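Local coordinates for putative hexose oxidase (Nonomuraea sp. ATCC 39727, PDB 5AWV), which probably acts as an FAD-dependent hexose oxidase on glycopeptide antibiotics, binding teicoplanin beside a flavin cofactor, at residues G49-N55 and G359-K365. Sequence-based numbering, arbitrary orientation.
With NAG (2-acetamido-2-deoxy-beta-D-glucopyranose), chain B.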
# COMPACT_ATOMS: atom_id res chain seq x y z
N GLY A 49 -2.15 9.48 9.71
CA GLY A 49 -1.02 9.13 8.86
C GLY A 49 0.06 8.37 9.62
O GLY A 49 0.32 8.66 10.80
N ALA A 50 0.69 7.41 8.93
CA ALA A 50 1.80 6.64 9.45
C ALA A 50 3.11 7.40 9.68
O ALA A 50 3.82 7.15 10.68
CB ALA A 50 2.08 5.45 8.57
N ASN A 51 3.45 8.29 8.78
CA ASN A 51 4.71 8.92 8.85
C ASN A 51 4.57 10.27 9.55
O ASN A 51 4.05 11.22 8.99
CB ASN A 51 5.33 9.02 7.45
CG ASN A 51 6.78 9.54 7.47
OD1 ASN A 51 7.23 10.21 8.40
ND2 ASN A 51 7.54 9.19 6.44
N SER A 52 5.10 10.35 10.78
CA SER A 52 5.01 11.58 11.57
C SER A 52 5.86 12.76 11.11
O SER A 52 5.72 13.79 11.63
CB SER A 52 5.27 11.26 13.08
OG SER A 52 6.57 10.74 13.16
N ARG A 53 6.60 12.66 10.04
CA ARG A 53 7.16 13.82 9.37
C ARG A 53 6.14 14.80 8.80
O ARG A 53 6.43 15.97 8.68
CB ARG A 53 8.10 13.31 8.32
CG ARG A 53 8.87 14.32 7.51
CD ARG A 53 9.96 13.59 6.77
NE ARG A 53 10.18 14.13 5.47
CZ ARG A 53 10.14 13.42 4.33
NH1 ARG A 53 9.94 12.04 4.27
NH2 ARG A 53 10.35 14.12 3.22
N PHE A 54 4.95 14.35 8.45
CA PHE A 54 3.96 15.17 7.76
C PHE A 54 2.75 15.55 8.62
O PHE A 54 2.13 14.70 9.27
CB PHE A 54 3.45 14.41 6.54
CG PHE A 54 4.53 13.71 5.74
CD1 PHE A 54 5.58 14.44 5.24
CD2 PHE A 54 4.43 12.38 5.44
CE1 PHE A 54 6.56 13.84 4.44
CE2 PHE A 54 5.43 11.75 4.71
CZ PHE A 54 6.49 12.49 4.21
N ASN A 55 2.34 16.82 8.50
CA ASN A 55 1.20 17.35 9.22
C ASN A 55 0.48 18.32 8.39
O ASN A 55 1.10 19.04 7.62
CB ASN A 55 1.64 18.11 10.49
CG ASN A 55 2.11 17.17 11.54
OD1 ASN A 55 3.31 16.98 11.67
ND2 ASN A 55 1.19 16.45 12.18
N GLY A 359 -0.54 2.08 13.37
CA GLY A 359 -0.82 3.52 13.30
C GLY A 359 0.39 4.41 13.13
O GLY A 359 1.24 4.13 12.28
N ARG A 360 0.48 5.48 13.94
CA ARG A 360 1.44 6.56 13.68
C ARG A 360 2.83 6.22 14.18
O ARG A 360 3.02 5.92 15.34
CB ARG A 360 0.99 7.85 14.32
CG ARG A 360 1.83 9.06 13.87
CD ARG A 360 1.11 10.32 14.30
NE ARG A 360 1.58 11.58 13.74
CZ ARG A 360 1.38 12.03 12.52
NH1 ARG A 360 0.81 11.27 11.58
NH2 ARG A 360 1.84 13.23 12.19
N GLY A 361 3.81 6.34 13.30
CA GLY A 361 5.17 5.89 13.57
C GLY A 361 6.16 7.02 13.67
O GLY A 361 5.78 8.15 13.56
N PRO A 362 7.44 6.71 13.83
CA PRO A 362 8.47 7.75 13.84
C PRO A 362 8.65 8.35 12.44
O PRO A 362 8.09 7.88 11.44
CB PRO A 362 9.72 6.99 14.29
CG PRO A 362 9.52 5.65 13.64
CD PRO A 362 8.03 5.38 13.59
N ALA A 363 9.38 9.42 12.38
CA ALA A 363 9.57 10.15 11.18
C ALA A 363 10.60 9.36 10.30
O ALA A 363 11.52 8.82 10.81
CB ALA A 363 10.05 11.53 11.55
N SER A 364 10.38 9.23 9.00
CA SER A 364 11.29 8.50 8.15
C SER A 364 11.30 9.04 6.74
O SER A 364 10.39 9.77 6.34
CB SER A 364 10.90 7.00 8.20
OG SER A 364 9.71 6.79 7.47
N LYS A 365 12.32 8.70 5.99
CA LYS A 365 12.41 8.98 4.56
C LYS A 365 12.95 7.76 3.88
O LYS A 365 14.02 7.23 4.27
CB LYS A 365 13.38 10.13 4.31
CG LYS A 365 13.76 10.40 2.88
CD LYS A 365 12.64 11.02 2.17
CE LYS A 365 13.03 11.44 0.78
NZ LYS A 365 11.79 11.88 0.08
C1 NAG B . 6.84 1.94 16.18
C2 NAG B . 5.52 2.60 16.55
C3 NAG B . 5.77 4.02 17.03
C4 NAG B . 6.78 4.07 18.17
C5 NAG B . 8.01 3.24 17.84
C6 NAG B . 8.90 3.21 19.07
C7 NAG B . 3.35 2.49 15.29
C8 NAG B . 2.55 2.27 16.59
N2 NAG B . 4.70 2.62 15.33
O3 NAG B . 4.53 4.57 17.51
O4 NAG B . 7.18 5.45 18.34
O5 NAG B . 7.64 1.89 17.40
O6 NAG B . 10.17 2.86 18.52
O7 NAG B . 2.76 2.48 14.21
O HOH W 1 -1.62 12.28 9.74
O HOH W 2 1.38 11.62 8.47
O HOH W 3 10.77 14.49 0.78
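With CG turned anti to the backbone N (chi1 -170°) and its chain extended from CG to NE, R360 reaches along the 49-55 loop and spreads its guanidinium between two backbone carbonyls. R360 NH1 donates to G49 O at 2.8 Å from above the carbonyl plane, while R360 NH2 makes a longer bond to F54 O, 3.3 Å away and near the guanidinium plane. S52 CA lies over one face of the group, and water 2 joins R360 NH1 to N51 O, the carbonyl that accepts from F54 N in a type I turn.

The CG of N51 is likewise anti to the backbone N (chi1 -173°), which carries the amide to S364 at the start of strand 363-371. There N51 ND2 gives S364 O a nearly straight bond of 2.9 Å (174°), and OD1 takes a weak one from S364 N. N51 OD1 also accepts from R53 N at 3.0 Å, closing an Asx turn. S364 O has a second donor, R53 NH1, at 3.1 Å; the guanidinium of R53 has F54 CE1 over its centre. Water 3 lies between R53 NH2 and K365 NZ, and the lysine also forms a salt bridge with D475.

Between these side chains, G361 N donates to A50 O at 2.7 Å, and S52 OG donates to G361 O along a lone pair. The Asx and type I turns shape the loop beside H91, which is covalently linked to FAD; the cross-bonds join it to an outermost strand of the seven-stranded antiparallel sheet. P362, just ahead of the strand, contacts the bound 8-methylnonanoic acid in this FAD-linked oxidase.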